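Local coordinates for sensor protein kinase WalK (Staphylococcus aureus, PDB 4YWZ) that forms the extracellular receptor domain of an essential two-component histidine kinase and probably senses a signal outside the cell for the WalKR system, at residues Ser90-Gln93 with Lys94-Leu98; Val124-Lys128 with Lys129-Asn133; Asn141-Tyr144 with Asn145-Asn149. The protein carries 1 engineered substitution. All blocks are in the same frame, centred on the assembly; numbering follows the deposited sequence.

How the contacts relate
Read from the N terminus, the three contacts come in series, so none encloses or crosses another. Contact 1 is one continuous piece of helix 90-98 and closes only helical turns. Contact 2 closes the tight loop between strands 114-126 and 129-138, making the end of a hairpin. Contact 3 again follows a single helix, 141-149, which comes after strand 129-138. Contacts 1 and 2 meet directly: Leu-96 CD2 lies 3.8 Å from Val-130 CG1, which joins helix 90-98 to the central strand of the sheet. Contact 3 stands apart, its nearest atoms about 17 Å from contact 1 and about 20 Å from contact 2, and lies on the opposite side of the chain's centre from contact 2.

Contact 1. Residues Ser90-Gln93 with Lys94-Leu98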
ATOM      1  N   SER A  90     -12.813 -23.685   6.738  1.00 18.67           N
ATOM      2  CA  SER A  90     -13.173 -23.495   8.134  1.00 19.00           C
ATOM      3  C   SER A  90     -13.201 -22.013   8.594  1.00 18.56           C
ATOM      4  O   SER A  90     -13.975 -21.646   9.458  1.00 18.80           O
ATOM      5  CB  SER A  90     -12.088 -24.170   9.043  1.00 23.23           C
ATOM      6  OG  SER A  90     -12.420 -25.528   8.939  1.00 34.28           O
ATOM      7  N   SER A  91     -12.342 -21.212   7.976  1.00 18.12           N
ATOM      8  CA  SER A  91     -12.305 -19.786   8.355  1.00 18.64           C
ATOM      9  C   SER A  91     -13.547 -19.079   7.851  1.00 18.89           C
ATOM     10  O   SER A  91     -14.154 -18.244   8.519  1.00 18.19           O
ATOM     11  CB  SER A  91     -11.016 -19.084   7.850  1.00 17.40           C
ATOM     12  OG  SER A  91     -10.954 -18.918   6.438  1.00 17.56           O
ATOM     13  N   VAL A  92     -14.014 -19.490   6.689  1.00 17.51           N
ATOM     14  CA  VAL A  92     -15.270 -18.954   6.107  1.00 17.61           C
ATOM     15  C   VAL A  92     -16.449 -19.371   7.015  1.00 17.67           C
ATOM     16  O   VAL A  92     -17.325 -18.569   7.344  1.00 18.14           O
ATOM     17  CB  VAL A  92     -15.503 -19.421   4.679  1.00 17.32           C
ATOM     18  CG1 VAL A  92     -16.912 -19.142   4.119  1.00 17.03           C
ATOM     19  CG2 VAL A  92     -14.440 -18.824   3.751  1.00 19.39           C
ATOM     20  N   GLN A  93     -16.481 -20.656   7.390  1.00 18.91           N
ATOM     21  CA  GLN A  93     -17.528 -21.192   8.308  1.00 20.19           C
ATOM     22  C   GLN A  93     -17.559 -20.389   9.598  1.00 19.98           C
ATOM     23  O   GLN A  93     -18.679 -20.088  10.080  1.00 20.01           O
ATOM     24  CB  GLN A  93     -17.296 -22.681   8.583  1.00 22.53           C
ATOM     25  CG  GLN A  93     -17.447 -23.590   7.376  1.00 30.32           C
ATOM     26  CD  GLN A  93     -16.865 -25.063   7.413  1.00 33.94           C
ATOM     27  OE1 GLN A  93     -15.921 -25.379   8.088  1.00 33.98           O
ATOM     28  NE2 GLN A  93     -17.404 -25.891   6.568  1.00 41.37           N
ATOM     29  N   LYS A  94     -16.369 -20.083  10.147  1.00 18.19           N
ATOM     30  CA  LYS A  94     -16.256 -19.332  11.374  1.00 19.51           C
ATOM     31  C   LYS A  94     -16.926 -17.932  11.195  1.00 19.85           C
ATOM     32  O   LYS A  94     -17.735 -17.461  11.981  1.00 21.08           O
ATOM     33  CB  LYS A  94     -14.900 -19.304  11.962  1.00 21.73           C
ATOM     34  CG  LYS A  94     -14.768 -18.546  13.227  1.00 25.09           C
ATOM     35  CD  LYS A  94     -13.330 -18.604  13.749  1.00 28.69           C
ATOM     36  CE  LYS A  94     -13.266 -18.034  15.126  1.00 40.62           C
ATOM     37  NZ  LYS A  94     -11.926 -17.550  15.516  1.00 48.62           N
ATOM     38  N   ALA A  95     -16.576 -17.230  10.133  1.00 18.75           N
ATOM     39  CA  ALA A  95     -17.205 -15.900   9.889  1.00 18.91           C
ATOM     40  C   ALA A  95     -18.695 -15.955   9.716  1.00 19.11           C
ATOM     41  O   ALA A  95     -19.428 -15.117  10.228  1.00 19.70           O
ATOM     42  CB  ALA A  95     -16.571 -15.303   8.628  1.00 18.82           C
ATOM     43  N   LEU A  96     -19.156 -16.931   8.962  1.00 18.30           N
ATOM     44  CA  LEU A  96     -20.594 -17.106   8.705  1.00 19.39           C
ATOM     45  C   LEU A  96     -21.334 -17.373  10.033  1.00 23.13           C
ATOM     46  O   LEU A  96     -22.479 -16.866  10.222  1.00 23.59           O
ATOM     47  CB  LEU A  96     -20.814 -18.227   7.749  1.00 20.37           C
ATOM     48  CG  LEU A  96     -20.492 -18.024   6.276  1.00 17.82           C
ATOM     49  CD1 LEU A  96     -20.631 -19.322   5.550  1.00 21.07           C
ATOM     50  CD2 LEU A  96     -21.276 -16.906   5.536  1.00 20.76           C
ATOM     51  N   SER A  97     -20.758 -18.223  10.850  1.00 22.47           N
ATOM     52  CA  SER A  97     -21.434 -18.601  12.175  1.00 23.43           C
ATOM     53  C   SER A  97     -21.426 -17.602  13.219  1.00 26.39           C
ATOM     54  O   SER A  97     -22.355 -17.521  14.010  1.00 26.48           O
ATOM     55  CB  SER A  97     -20.803 -19.859  12.815  1.00 28.16           C
ATOM     56  OG  SER A  97     -20.953 -20.923  11.905  1.00 35.87           O
ATOM     57  N   LEU A  98     -20.319 -16.933  13.369  1.00 20.21           N
ATOM     58  CA  LEU A  98     -20.095 -15.921  14.398  1.00 22.44           C
ATOM     59  C   LEU A  98     -20.540 -14.562  13.965  1.00 23.14           C
ATOM     60  O   LEU A  98     -20.764 -13.685  14.829  1.00 23.09           O
ATOM     61  CB  LEU A  98     -18.664 -15.876  14.860  1.00 25.27           C
ATOM     62  CG  LEU A  98     -18.036 -17.145  15.496  1.00 28.93           C
ATOM     63  CD1 LEU A  98     -16.615 -16.931  15.902  1.00 28.69           C
ATOM     64  CD2 LEU A  98     -18.885 -17.526  16.699  1.00 32.90           C
TER
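Leu-96 lies along its own helix against Val-92, one turn earlier. CB stands 3.5 Å from Val-92 O, and CG comes closer, 3.4 Å from the same Val-92 O. With CG turned back beside the backbone N (chi1 -74°), CD1 lies 3.8 Å from Val-92 O and 4.0 Å from Val-92 CG1. The two side chains lie side by side and point the same way. The other branch, CD2, packs against Gly-132 and Asn-133 as well as Val-130 of strand 129-138. Val-92 O, roofed by this leucine, also accepts a hydrogen bond from Leu-96 N at 2.9 Å, nearly straight at 166° at the hydrogen. The same i to i+4 bonding runs from Ser-90 O to Lys-94 N, Ser-91 O to Ala-95 N, and Gln-93 O to Ser-97 N. Ser-97 bends back over the last of these carbonyls, its OG 3.0 Å from Gln-93 O. Lys-94, by contrast, runs fully extended away from the turn before it. At the start of the helix Asp-89 OD1 accepts from both Val-92 N and Ser-91 OG, while Gln-93 NE2 bonds Gln-69 OE1. Helix 90-98 thus lays Val-92, Ala-95 and Leu-96 on the sheet: Val-92 and Ala-95 touch Asn-121 of strand 114-126, and all three touch Asn-133 of strand 129-138.

Contact 2. Residues Val124-Lys128 with Lys129-Asn133; sequences VKVDK and KVIGN
Ile-131 spreads over two valines of the preceding strand, CG1 and CD1 against Val-124 and CG2 and CD1 against Val-126. Its CG1 is 3.8 Å from Val-124 CG1, and its CG2 is 3.9 Å from Val-126 CG2. The first torsion explains this reach: at chi1 60° CG1 fits between the backbone N and the carbonyl carbon, leaving CG2 on the Val-126 side. Helix 7-37 extends the patch: Tyr-34 touches Val-126 and Ile-131, and Ile-30 touches Val-124. The other face carries Lys-125, whose extended chain passes Val-130 with CE 4.2 Å from CG2 of that valine before NZ bonds Gly-99 O. Between the strands, Val-126 and Lys-129 form a hydrogen-bonded pair, with Val-126 N to Lys-129 O at 2.9 Å. In the return bond Lys-129 N stands above the carbonyl plane of Val-126, 56° out of it. At the tip one water ties the loop together, giving its protons to Asp-127 O and Asp-127 OD2 (2.7 Å for OD2) and accepting from Lys-129 NZ at 3.0 Å. Asp-127 OD2 and Lys-129 NZ are themselves 5.6 Å apart, not in contact, and the water bridges them; it probably helps to hold the two charges near each other. Further in, Val-124 O accepts a hydrogen bond from Ile-131 N, whereas Val-124 N donates to Gly-132 O; Ile-131 and Gly-132 together face Val-124, as in a beta bulge. Asp-127 and Lys-128 both have positive phi, so the whole is a two-residue beta hairpin closed by a type I' turn, joining neighbouring strands of the antiparallel sheet in this Cache-like sensor domain.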
ATOM      1  N   VAL A 124     -20.993 -10.484   5.438  1.00 18.33           N
ATOM      2  CA  VAL A 124     -21.938  -9.501   4.898  1.00 19.56           C
ATOM      3  C   VAL A 124     -23.239  -9.656   5.682  1.00 19.41           C
ATOM      4  O   VAL A 124     -23.747 -10.754   5.753  1.00 18.34           O
ATOM      5  CB  VAL A 124     -22.162  -9.589   3.408  1.00 21.88           C
ATOM      6  CG1 VAL A 124     -23.103  -8.497   2.941  1.00 23.94           C
ATOM      7  CG2 VAL A 124     -20.816  -9.543   2.671  1.00 27.06           C
ATOM      8  N   LYS A 125     -23.660  -8.554   6.340  1.00 20.39           N
ATOM      9  CA  LYS A 125     -24.942  -8.573   7.151  1.00 19.90           C
ATOM     10  C   LYS A 125     -25.938  -7.658   6.518  1.00 22.43           C
ATOM     11  O   LYS A 125     -25.592  -6.541   6.063  1.00 23.47           O
ATOM     12  CB  LYS A 125     -24.709  -8.173   8.577  1.00 21.31           C
ATOM     13  CG  LYS A 125     -23.804  -9.126   9.335  1.00 21.46           C
ATOM     14  CD  LYS A 125     -23.623  -8.706  10.729  1.00 25.78           C
ATOM     15  CE  LYS A 125     -22.817  -9.714  11.474  1.00 28.78           C
ATOM     16  NZ  LYS A 125     -22.584  -9.243  12.861  1.00 31.34           N
ATOM     17  N   VAL A 126     -27.200  -8.114   6.427  1.00 19.23           N
ATOM     18  CA  VAL A 126     -28.280  -7.278   5.972  1.00 19.92           C
ATOM     19  C   VAL A 126     -29.337  -7.408   7.107  1.00 19.49           C
ATOM     20  O   VAL A 126     -29.636  -8.514   7.539  1.00 19.79           O
ATOM     21  CB  VAL A 126     -28.883  -7.806   4.727  1.00 22.38           C
ATOM     22  CG1 VAL A 126     -30.126  -6.987   4.320  1.00 23.12           C
ATOM     23  CG2 VAL A 126     -27.806  -7.840   3.638  1.00 23.15           C
ATOM     24  N   ASP A 127     -29.774  -6.258   7.606  1.00 22.24           N
ATOM     25  CA  ASP A 127     -30.710  -6.272   8.774  1.00 23.94           C
ATOM     26  C   ASP A 127     -30.202  -7.085   9.891  1.00 24.96           C
ATOM     27  O   ASP A 127     -30.962  -7.816  10.511  1.00 24.90           O
ATOM     28  CB  ASP A 127     -32.083  -6.714   8.279  1.00 26.57           C
ATOM     29  CG  ASP A 127     -33.230  -6.492   9.332  1.00 31.98           C
ATOM     30  OD1 ASP A 127     -33.094  -5.465   9.996  1.00 31.99           O
ATOM     31  OD2 ASP A 127     -34.136  -7.371   9.540  1.00 31.21           O
ATOM     32  N   LYS A 128     -28.894  -6.938  10.180  1.00 23.63           N
ATOM     33  CA  LYS A 128     -28.166  -7.647  11.221  1.00 26.36           C
ATOM     34  C   LYS A 128     -27.963  -9.136  11.042  1.00 26.44           C
ATOM     35  O   LYS A 128     -27.431  -9.741  11.971  1.00 29.83           O
ATOM     36  CB  LYS A 128     -28.859  -7.507  12.585  1.00 33.78           C
ATOM     37  CG  LYS A 128     -29.417  -6.136  12.868  1.00 43.81           C
ATOM     38  CD  LYS A 128     -28.333  -5.194  13.321  1.00 50.65           C
ATOM     39  CE  LYS A 128     -28.943  -4.096  14.190  1.00 58.10           C
ATOM     40  NZ  LYS A 128     -28.397  -2.776  13.752  1.00 65.82           N
ATOM     41  N   LYS A 129     -28.391  -9.746   9.962  1.00 23.11           N
ATOM     42  CA  LYS A 129     -28.235 -11.147   9.718  1.00 23.79           C
ATOM     43  C   LYS A 129     -27.170 -11.370   8.650  1.00 20.52           C
ATOM     44  O   LYS A 129     -27.178 -10.734   7.603  1.00 21.25           O
ATOM     45  CB  LYS A 129     -29.498 -11.817   9.221  1.00 25.50           C
ATOM     46  CG  LYS A 129     -30.598 -11.931  10.312  1.00 35.92           C
ATOM     47  CD  LYS A 129     -31.426 -13.198  10.046  1.00 41.52           C
ATOM     48  CE  LYS A 129     -32.220 -13.584  11.265  1.00 43.80           C
ATOM     49  NZ  LYS A 129     -32.842 -12.351  11.797  1.00 37.76           N
ATOM     50  N   VAL A 130     -26.388 -12.425   8.894  1.00 22.22           N
ATOM     51  CA  VAL A 130     -25.389 -12.833   7.871  1.00 19.94           C
ATOM     52  C   VAL A 130     -26.093 -13.328   6.643  1.00 20.34           C
ATOM     53  O   VAL A 130     -26.930 -14.264   6.711  1.00 21.50           O
ATOM     54  CB  VAL A 130     -24.432 -13.900   8.448  1.00 20.19           C
ATOM     55  CG1 VAL A 130     -23.543 -14.495   7.338  1.00 23.01           C
ATOM     56  CG2 VAL A 130     -23.667 -13.322   9.580  1.00 22.90           C
ATOM     57  N   ILE A 131     -25.697 -12.827   5.463  1.00 20.40           N
ATOM     58  CA  ILE A 131     -26.132 -13.367   4.205  1.00 20.64           C
ATOM     59  C   ILE A 131     -25.069 -14.080   3.366  1.00 20.96           C
ATOM     60  O   ILE A 131     -25.334 -14.694   2.274  1.00 22.24           O
ATOM     61  CB  ILE A 131     -26.757 -12.299   3.291  1.00 25.52           C
ATOM     62  CG1 ILE A 131     -25.770 -11.165   2.957  1.00 23.52           C
ATOM     63  CG2 ILE A 131     -27.986 -11.721   3.898  1.00 27.39           C
ATOM     64  CD1 ILE A 131     -25.942 -10.584   1.559  1.00 31.13           C
ATOM     65  N   GLY A 132     -23.829 -13.917   3.842  1.00 19.87           N
ATOM     66  CA  GLY A 132     -22.656 -14.410   3.013  1.00 20.14           C
ATOM     67  C   GLY A 132     -21.408 -13.865   3.591  1.00 18.98           C
ATOM     68  O   GLY A 132     -21.427 -13.307   4.685  1.00 19.19           O
ATOM     69  N   ASN A 133     -20.286 -14.147   2.933  1.00 19.83           N
ATOM     70  CA  ASN A 133     -19.003 -13.801   3.412  1.00 16.51           C
ATOM     71  C   ASN A 133     -18.126 -13.369   2.241  1.00 15.82           C
ATOM     72  O   ASN A 133     -18.205 -13.971   1.161  1.00 18.28           O
ATOM     73  CB  ASN A 133     -18.333 -14.995   4.118  1.00 17.77           C
ATOM     74  CG  ASN A 133     -16.935 -14.700   4.578  1.00 17.28           C
ATOM     75  OD1 ASN A 133     -16.724 -13.996   5.544  1.00 16.95           O
ATOM     76  ND2 ASN A 133     -15.940 -15.237   3.806  1.00 17.34           N
TER
HETATM   77  O   HOH W   1     -33.158  -9.433  11.017  1.00 46.86           O

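Contact 3. Residues Asn141-Tyr144 with Asn145-Asn149; sequences NDVY and NQLNN
From Asn-141 to Asn-148 the backbone is regular helix, with Asn-145 N bonding Asn-141 O at 2.8 Å, and the i to i+4 bonds continue to Asn-148 N on Tyr-144 O. On the outer side the Asn-141 and Asn-145 amides meet at an angle, their planes 67° apart. Asn-141 ND2 lies equally far, 3.5 Å, from Asn-145 OD1 and Asn-145 ND2, so it faces the whole amide end and no pairing is singled out. A water bridges Asp-142 and Asn-145, accepting from Asn-145 ND2 at 2.6 Å and donating to Asp-142 OD1 at 2.5 Å; both distances are short enough for their exact values to be taken with caution. On the inner side Val-143 and Leu-147 lie alongside each other, CG1 of Val-143 being 4.0 Å from CD1 of Leu-147. Val-143 holds CG1 anti to its own nitrogen (chi1 -179°), which turns that methyl toward the following turn. The leucine CG also sits 3.4 Å from Val-143 O, over the carbonyl that bonds Leu-147 N. Val-143 continues onto Leu-12 and Phe-15 of helix 7-37, and Leu-147 touches Glu-8. The Tyr-144 ring points off the helix to a cation-pi contact with Arg-116, while Gln-146 bends at its second torsion (60°) and carries NE2 to Glu-52 O of the second subunit. The short helix 141-149 therefore packs on the first turns of the long helix 7-37 and also borders the dimer interface. This pairing of the first and last helices is consistent with an extracellular sensor domain whose two ends lead toward the membrane.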
ATOM      1  N   ASN A 141       2.955 -10.663   0.796  1.00 18.80           N
ATOM      2  CA  ASN A 141       4.358 -11.007   0.517  1.00 22.60           C
ATOM      3  C   ASN A 141       5.030  -9.825  -0.083  1.00 21.74           C
ATOM      4  O   ASN A 141       6.269  -9.717   0.060  1.00 22.74           O
ATOM      5  CB  ASN A 141       4.541 -12.189  -0.391  1.00 22.32           C
ATOM      6  CG  ASN A 141       5.789 -12.926  -0.038  1.00 25.56           C
ATOM      7  OD1 ASN A 141       6.144 -12.972   1.117  1.00 28.95           O
ATOM      8  ND2 ASN A 141       6.534 -13.303  -1.053  1.00 29.02           N
ATOM      9  N   ASP A 142       4.297  -8.849  -0.642  1.00 21.94           N
ATOM     10  CA  ASP A 142       4.967  -7.668  -1.107  1.00 26.12           C
ATOM     11  C   ASP A 142       5.635  -6.891   0.029  1.00 24.04           C
ATOM     12  O   ASP A 142       6.696  -6.278  -0.228  1.00 23.00           O
ATOM     13  CB  ASP A 142       4.004  -6.767  -1.909  1.00 30.50           C
ATOM     14  CG  ASP A 142       3.600  -7.307  -3.356  1.00 28.33           C
ATOM     15  OD1 ASP A 142       4.343  -8.103  -4.016  1.00 36.16           O
ATOM     16  OD2 ASP A 142       2.580  -6.722  -3.831  1.00 39.39           O
ATOM     17  N   VAL A 143       5.073  -6.879   1.277  1.00 18.31           N
ATOM     18  CA  VAL A 143       5.653  -6.289   2.479  1.00 19.76           C
ATOM     19  C   VAL A 143       6.940  -7.047   2.862  1.00 20.34           C
ATOM     20  O   VAL A 143       7.998  -6.468   3.002  1.00 20.20           O
ATOM     21  CB  VAL A 143       4.682  -6.226   3.660  1.00 22.91           C
ATOM     22  CG1 VAL A 143       5.399  -5.580   4.780  1.00 22.75           C
ATOM     23  CG2 VAL A 143       3.385  -5.465   3.181  1.00 26.17           C
ATOM     24  N   TYR A 144       6.830  -8.373   2.998  1.00 20.32           N
ATOM     25  CA  TYR A 144       8.006  -9.182   3.328  1.00 21.14           C
ATOM     26  C   TYR A 144       9.111  -9.052   2.334  1.00 19.75           C
ATOM     27  O   TYR A 144      10.299  -8.926   2.718  1.00 21.88           O
ATOM     28  CB  TYR A 144       7.541 -10.634   3.533  1.00 21.06           C
ATOM     29  CG  TYR A 144       6.651 -10.885   4.747  1.00 22.33           C
ATOM     30  CD1 TYR A 144       7.150 -10.879   6.065  1.00 29.33           C
ATOM     31  CD2 TYR A 144       5.355 -11.173   4.588  1.00 22.52           C
ATOM     32  CE1 TYR A 144       6.286 -11.166   7.125  1.00 28.36           C
ATOM     33  CE2 TYR A 144       4.504 -11.468   5.672  1.00 27.50           C
ATOM     34  CZ  TYR A 144       4.982 -11.472   6.898  1.00 28.47           C
ATOM     35  OH  TYR A 144       4.111 -11.737   7.914  1.00 30.58           O
ATOM     36  N   ASN A 145       8.766  -9.000   1.063  1.00 18.68           N
ATOM     37  CA  ASN A 145       9.753  -8.851  -0.025  1.00 18.94           C
ATOM     38  C   ASN A 145      10.482  -7.511   0.096  1.00 25.21           C
ATOM     39  O   ASN A 145      11.685  -7.414  -0.031  1.00 25.03           O
ATOM     40  CB  ASN A 145       9.183  -8.977  -1.406  1.00 20.95           C
ATOM     41  CG  ASN A 145       8.835 -10.434  -1.824  1.00 23.69           C
ATOM     42  OD1 ASN A 145       9.404 -11.385  -1.302  1.00 24.43           O
ATOM     43  ND2 ASN A 145       7.874 -10.554  -2.682  1.00 26.45           N
ATOM     44  N   GLN A 146       9.714  -6.463   0.370  1.00 21.44           N
ATOM     45  CA  GLN A 146      10.356  -5.127   0.492  1.00 22.61           C
ATOM     46  C   GLN A 146      11.239  -5.071   1.739  1.00 22.90           C
ATOM     47  O   GLN A 146      12.308  -4.472   1.688  1.00 24.24           O
ATOM     48  CB  GLN A 146       9.298  -4.074   0.408  1.00 25.93           C
ATOM     49  CG  GLN A 146       9.950  -2.683   0.507  1.00 28.25           C
ATOM     50  CD  GLN A 146      10.989  -2.309  -0.565  1.00 37.31           C
ATOM     51  OE1 GLN A 146      11.198  -3.012  -1.581  1.00 36.92           O
ATOM     52  NE2 GLN A 146      11.661  -1.129  -0.308  1.00 36.03           N
ATOM     53  N   LEU A 147      10.822  -5.657   2.841  1.00 21.34           N
ATOM     54  CA  LEU A 147      11.617  -5.665   4.077  1.00 23.00           C
ATOM     55  C   LEU A 147      12.933  -6.388   3.805  1.00 27.50           C
ATOM     56  O   LEU A 147      14.017  -5.987   4.238  1.00 29.57           O
ATOM     57  CB  LEU A 147      10.829  -6.314   5.198  1.00 26.54           C
ATOM     58  CG  LEU A 147       9.704  -5.510   5.818  1.00 29.08           C
ATOM     59  CD1 LEU A 147       8.858  -6.340   6.734  1.00 34.03           C
ATOM     60  CD2 LEU A 147      10.396  -4.444   6.650  1.00 32.04           C
ATOM     61  N   ASN A 148      12.860  -7.497   3.063  1.00 24.72           N
ATOM     62  CA  ASN A 148      14.098  -8.247   2.780  1.00 27.29           C
ATOM     63  C   ASN A 148      14.980  -7.453   1.885  1.00 30.00           C
ATOM     64  O   ASN A 148      16.212  -7.418   2.059  1.00 28.42           O
ATOM     65  CB  ASN A 148      13.769  -9.599   2.113  1.00 28.34           C
ATOM     66  CG  ASN A 148      13.406 -10.679   3.122  1.00 32.54           C
ATOM     67  OD1 ASN A 148      13.827 -10.690   4.284  1.00 35.81           O
ATOM     68  ND2 ASN A 148      12.544 -11.581   2.681  1.00 35.99           N
ATOM     69  N   ASN A 149      14.416  -6.698   0.940  1.00 27.59           N
ATOM     70  CA  ASN A 149      15.218  -5.880   0.071  1.00 27.42           C
ATOM     71  C   ASN A 149      15.997  -4.726   0.789  1.00 29.10           C
ATOM     72  O   ASN A 149      17.004  -4.283   0.310  1.00 30.37           O
ATOM     73  CB  ASN A 149      14.300  -5.220  -0.926  1.00 30.76           C
ATOM     74  CG  ASN A 149      14.992  -4.654  -2.068  1.00 42.16           C
ATOM     75  OD1 ASN A 149      15.925  -5.252  -2.609  1.00 57.26           O
ATOM     76  ND2 ASN A 149      14.539  -3.511  -2.506  1.00 45.86           N
TER
HETATM   77  O   HOH W   2       6.598  -9.035  -4.350  1.00 40.44           O